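PDB 3IL0: aminopeptidase P; XAA-pro aminopeptidase from Streptococcus thermophilus, which probably acts as a metal-dependent aminopeptidase of the M24B family, this chain being its N-terminal domain. Local coordinates for residues Thr43-Leu54 and Asp81-Leu91. Numbering follows the deposited sequence.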
loop_
_atom_site.group_PDB
_atom_site.type_symbol
_atom_site.label_atom_id
_atom_site.label_comp_id
_atom_site.label_asym_id
_atom_site.label_seq_id
_atom_site.Cartn_x
_atom_site.Cartn_y
_atom_site.Cartn_z
ATOM N N THR A 43 5.023 5.176 -0.143
ATOM C CA THR A 43 4.568 3.766 -0.183
ATOM C C THR A 43 3.154 3.815 0.338
ATOM O O THR A 43 2.835 4.608 1.256
ATOM C CB THR A 43 5.420 2.806 0.718
ATOM O OG1 THR A 43 6.794 2.798 0.289
ATOM C CG2 THR A 43 4.879 1.305 0.700
ATOM N N VAL A 44 2.301 2.983 -0.233
ATOM C CA VAL A 44 0.928 2.842 0.245
ATOM C C VAL A 44 0.707 1.422 0.729
ATOM O O VAL A 44 1.242 0.452 0.148
ATOM C CB VAL A 44 -0.046 3.236 -0.859
ATOM C CG1 VAL A 44 -1.486 2.730 -0.599
ATOM C CG2 VAL A 44 0.046 4.721 -1.039
ATOM N N PHE A 45 -0.069 1.293 1.792
ATOM C CA PHE A 45 -0.364 0.011 2.314
ATOM C C PHE A 45 -1.820 0.073 2.758
ATOM O O PHE A 45 -2.121 0.755 3.719
ATOM C CB PHE A 45 0.582 -0.328 3.484
ATOM C CG PHE A 45 0.427 -1.743 4.010
ATOM C CD1 PHE A 45 0.963 -2.800 3.329
ATOM C CD2 PHE A 45 -0.266 -1.998 5.168
ATOM C CE1 PHE A 45 0.822 -4.104 3.802
ATOM C CE2 PHE A 45 -0.424 -3.325 5.684
ATOM C CZ PHE A 45 0.133 -4.366 5.001
ATOM N N ILE A 46 -2.699 -0.665 2.078
ATOM C CA ILE A 46 -4.152 -0.666 2.311
ATOM C C ILE A 46 -4.601 -2.048 2.814
ATOM O O ILE A 46 -4.239 -3.098 2.236
ATOM C CB ILE A 46 -4.971 -0.246 1.023
ATOM C CG1 ILE A 46 -4.595 1.174 0.605
ATOM C CG2 ILE A 46 -6.519 -0.276 1.251
ATOM C CD1 ILE A 46 -5.253 1.622 -0.713
ATOM N N THR A 47 -5.370 -2.018 3.909
ATOM C CA THR A 47 -6.039 -3.195 4.476
ATOM C C THR A 47 -7.617 -3.032 4.395
ATOM O O THR A 47 -8.135 -2.001 3.943
ATOM C CB THR A 47 -5.575 -3.362 5.957
ATOM O OG1 THR A 47 -6.280 -2.430 6.785
ATOM C CG2 THR A 47 -4.040 -3.069 6.056
ATOM N N LYS A 48 -8.356 -4.044 4.834
ATOM C CA LYS A 48 -9.782 -3.896 4.947
ATOM C C LYS A 48 -10.152 -2.747 5.881
ATOM O O LYS A 48 -11.205 -2.154 5.691
ATOM C CB LYS A 48 -10.415 -5.181 5.387
ATOM C CG LYS A 48 -10.501 -6.139 4.192
ATOM C CD LYS A 48 -11.207 -7.412 4.512
ATOM C CE LYS A 48 -10.847 -8.501 3.510
ATOM N NZ LYS A 48 -9.552 -9.089 3.957
ATOM N N ASN A 49 -9.269 -2.401 6.838
ATOM C CA ASN A 49 -9.544 -1.340 7.733
ATOM C C ASN A 49 -8.696 -0.114 7.701
ATOM O O ASN A 49 -9.179 0.852 8.192
ATOM C CB ASN A 49 -9.733 -1.909 9.115
ATOM C CG ASN A 49 -10.998 -2.743 9.155
ATOM O OD1 ASN A 49 -12.077 -2.243 8.722
ATOM N ND2 ASN A 49 -10.887 -4.005 9.508
ATOM N N ARG A 50 -7.483 -0.108 7.130
ATOM C CA ARG A 50 -6.706 1.131 7.099
ATOM C C ARG A 50 -6.239 1.473 5.723
ATOM O O ARG A 50 -6.226 0.650 4.808
ATOM C CB ARG A 50 -5.450 1.055 7.967
ATOM C CG ARG A 50 -5.541 0.219 9.189
ATOM C CD ARG A 50 -4.285 0.474 10.055
ATOM N NE ARG A 50 -4.370 -0.272 11.300
ATOM C CZ ARG A 50 -4.657 0.220 12.501
ATOM N NH1 ARG A 50 -4.912 1.477 12.676
ATOM N NH2 ARG A 50 -4.736 -0.581 13.552
ATOM N N ARG A 51 -5.796 2.704 5.601
ATOM C CA ARG A 51 -5.105 3.141 4.436
ATOM C C ARG A 51 -3.922 3.908 4.955
ATOM O O ARG A 51 -4.097 4.926 5.641
ATOM C CB ARG A 51 -5.994 4.039 3.602
ATOM C CG ARG A 51 -7.288 3.383 3.169
ATOM C CD ARG A 51 -7.927 4.155 2.047
ATOM N NE ARG A 51 -9.284 3.653 1.897
ATOM C CZ ARG A 51 -10.368 4.188 2.448
ATOM N NH1 ARG A 51 -10.307 5.310 3.148
ATOM N NH2 ARG A 51 -11.530 3.588 2.269
ATOM N N LEU A 52 -2.717 3.438 4.637
ATOM C CA LEU A 52 -1.514 4.092 5.076
ATOM C C LEU A 52 -0.784 4.717 3.916
ATOM O O LEU A 52 -0.647 4.131 2.828
ATOM C CB LEU A 52 -0.600 3.090 5.761
ATOM C CG LEU A 52 -1.125 2.311 6.963
ATOM C CD1 LEU A 52 0.011 1.489 7.555
ATOM C CD2 LEU A 52 -1.800 3.294 8.034
ATOM N N PHE A 53 -0.280 5.914 4.152
ATOM C CA PHE A 53 0.573 6.578 3.172
ATOM C C PHE A 53 1.875 6.847 3.880
ATOM O O PHE A 53 1.879 7.505 4.925
ATOM C CB PHE A 53 -0.080 7.904 2.700
ATOM C CG PHE A 53 0.746 8.665 1.702
ATOM C CD1 PHE A 53 0.458 8.589 0.343
ATOM C CD2 PHE A 53 1.825 9.451 2.118
ATOM C CE1 PHE A 53 1.215 9.289 -0.581
ATOM C CE2 PHE A 53 2.606 10.124 1.206
ATOM C CZ PHE A 53 2.289 10.061 -0.152
ATOM N N LEU A 54 2.983 6.368 3.336
ATOM C CA LEU A 54 4.226 6.466 4.068
ATOM C C LEU A 54 5.242 7.271 3.281
ATOM O O LEU A 54 5.565 6.934 2.139
ATOM C CB LEU A 54 4.766 5.055 4.447
ATOM C CG LEU A 54 3.829 4.125 5.251
ATOM C CD1 LEU A 54 3.246 3.043 4.387
ATOM C CD2 LEU A 54 4.546 3.497 6.400
ATOM N N ASP A 81 7.969 0.090 9.074
ATOM C CA ASP A 81 6.781 0.630 9.725
ATOM C C ASP A 81 5.510 -0.170 9.427
ATOM O O ASP A 81 4.675 -0.290 10.316
ATOM C CB ASP A 81 6.598 2.130 9.399
ATOM C CG ASP A 81 7.685 2.997 10.063
ATOM O OD1 ASP A 81 7.827 2.843 11.310
ATOM O OD2 ASP A 81 8.413 3.754 9.364
ATOM N N ILE A 82 5.374 -0.722 8.214
ATOM C CA ILE A 82 4.184 -1.519 7.857
ATOM C C ILE A 82 4.047 -2.799 8.732
ATOM O O ILE A 82 2.940 -3.223 9.090
ATOM C CB ILE A 82 4.215 -1.929 6.385
ATOM C CG1 ILE A 82 3.952 -0.706 5.495
ATOM C CG2 ILE A 82 3.167 -3.008 6.069
ATOM C CD1 ILE A 82 4.285 -0.954 4.016
ATOM N N VAL A 83 5.199 -3.412 9.014
ATOM C CA VAL A 83 5.342 -4.608 9.854
ATOM C C VAL A 83 4.645 -4.414 11.233
ATOM O O VAL A 83 3.915 -5.279 11.691
ATOM C CB VAL A 83 6.913 -4.988 10.084
ATOM C CG1 VAL A 83 7.113 -6.067 11.069
ATOM C CG2 VAL A 83 7.504 -5.415 8.823
ATOM N N LYS A 84 4.828 -3.281 11.874
ATOM C CA LYS A 84 4.090 -3.030 13.106
ATOM C C LYS A 84 2.573 -3.178 12.934
ATOM O O LYS A 84 1.900 -3.771 13.761
ATOM C CB LYS A 84 4.307 -1.604 13.577
ATOM C CG LYS A 84 5.624 -1.289 14.093
ATOM C CD LYS A 84 5.569 0.120 14.646
ATOM C CE LYS A 84 5.802 1.159 13.619
ATOM N NZ LYS A 84 7.313 1.335 13.506
ATOM N N PHE A 85 2.041 -2.572 11.884
ATOM C CA PHE A 85 0.643 -2.646 11.588
ATOM C C PHE A 85 0.170 -4.059 11.406
ATOM O O PHE A 85 -0.873 -4.465 11.954
ATOM C CB PHE A 85 0.299 -1.760 10.374
ATOM C CG PHE A 85 0.318 -0.277 10.724
ATOM C CD1 PHE A 85 -0.833 0.364 11.204
ATOM C CD2 PHE A 85 1.513 0.432 10.709
ATOM C CE1 PHE A 85 -0.782 1.704 11.636
ATOM C CE2 PHE A 85 1.547 1.785 11.091
ATOM C CZ PHE A 85 0.404 2.418 11.559
ATOM N N VAL A 86 0.915 -4.807 10.618
ATOM C CA VAL A 86 0.546 -6.184 10.309
ATOM C C VAL A 86 0.435 -7.053 11.582
ATOM O O VAL A 86 -0.485 -7.838 11.740
ATOM C CB VAL A 86 1.570 -6.801 9.293
ATOM C CG1 VAL A 86 1.532 -8.293 9.333
ATOM C CG2 VAL A 86 1.252 -6.252 7.826
ATOM N N GLU A 87 1.408 -6.917 12.446
ATOM C CA GLU A 87 1.363 -7.472 13.762
ATOM C C GLU A 87 0.267 -6.987 14.659
ATOM O O GLU A 87 -0.466 -7.803 15.202
ATOM C CB GLU A 87 2.622 -7.130 14.481
ATOM C CG GLU A 87 3.595 -8.147 14.228
ATOM C CD GLU A 87 4.768 -8.009 15.127
ATOM O OE1 GLU A 87 5.814 -7.558 14.571
ATOM O OE2 GLU A 87 4.614 -8.374 16.355
ATOM N N VAL A 88 0.148 -5.673 14.819
ATOM C CA VAL A 88 -0.887 -5.184 15.700
ATOM C C VAL A 88 -2.250 -5.693 15.211
ATOM O O VAL A 88 -3.028 -6.244 16.020
ATOM C CB VAL A 88 -0.813 -3.666 15.955
ATOM C CG1 VAL A 88 -2.041 -3.191 16.709
ATOM C CG2 VAL A 88 0.484 -3.349 16.776
ATOM N N ASP A 89 -2.518 -5.552 13.918
ATOM C CA ASP A 89 -3.792 -5.972 13.313
ATOM C C ASP A 89 -3.880 -7.465 13.034
ATOM O O ASP A 89 -4.909 -7.969 12.655
ATOM C CB ASP A 89 -4.074 -5.193 12.072
ATOM C CG ASP A 89 -4.278 -3.688 12.348
ATOM O OD1 ASP A 89 -4.365 -3.250 13.549
ATOM O OD2 ASP A 89 -4.333 -2.918 11.355
ATOM N N LYS A 90 -2.816 -8.186 13.266
ATOM C CA LYS A 90 -2.862 -9.626 13.179
ATOM C C LYS A 90 -3.196 -10.091 11.729
ATOM O O LYS A 90 -4.015 -10.979 11.530
ATOM C CB LYS A 90 -3.906 -10.145 14.179
ATOM C CG LYS A 90 -3.415 -10.197 15.658
ATOM C CD LYS A 90 -4.499 -9.800 16.613
ATOM C CE LYS A 90 -5.682 -10.755 16.854
ATOM N NZ LYS A 90 -6.267 -10.431 18.282
ATOM N N LEU A 91 -2.581 -9.494 10.723
ATOM C CA LEU A 91 -2.981 -9.780 9.337
ATOM C C LEU A 91 -2.167 -10.992 8.887
ATOM O O LEU A 91 -1.122 -11.241 9.422
ATOM C CB LEU A 91 -2.769 -8.559 8.446
ATOM C CG LEU A 91 -3.510 -7.289 8.878
ATOM C CD1 LEU A 91 -3.353 -6.173 7.856
ATOM C CD2 LEU A 91 -4.994 -7.559 9.085
HETATM O O HOH W 1 -6.069 -3.436 9.179
#
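Ile-82 presses its CG2 methyl squarely into the face of the Phe-45 ring, 3.3 Å from the centroid and only 6° off the normal. The remaining branch of Ile-82 runs past the root of the same ring, CD1 lying 3.8 Å from Phe-45 CB, and fills the hollow between Phe-45, the CG2 of Thr-43 and the CD1 of Leu-54. With CG anti to the backbone N (chi1 -174°), Phe-45 reaches along the helix as well, and Val-86 CG2 meets its CZ at 3.6 Å. The pattern is repeated with the roles exchanged on the neighbouring strand, where Leu-52 is the bump: its CD1 sits over the centre of the Phe-85 ring, 3.6 Å from the centroid. Phe-45 and Leu-52 belong to an antiparallel hairpin, strands 43-47 and 51-54, within the mixed sheet of the creatinase/prolidase N-terminal domain; helix 81-88 lies on one sheet face, almost aligned with strand 43-47 (7°), and Leu-24 of the adjoining strand also touches Ile-82. Toward the turn the packing becomes polar. Arg-50, extended from CG to NE, passes the edge of the Phe-85 ring and grips Asp-89 side-on: NE to OD2 at 2.6 Å, NH2 to OD1 at 2.7 Å, both through syn lone pairs, with the two flat groups nearly coplanar. A water links Asp-89 OD2 to Thr-47 OG1, which also accepts the backbone N-H groups of Asn-49 and Arg-50 in an ST motif. Beyond the Schellman motif that ends the helix, Leu-91 sets CD1 against Thr-47 CG2 at 3.7 Å.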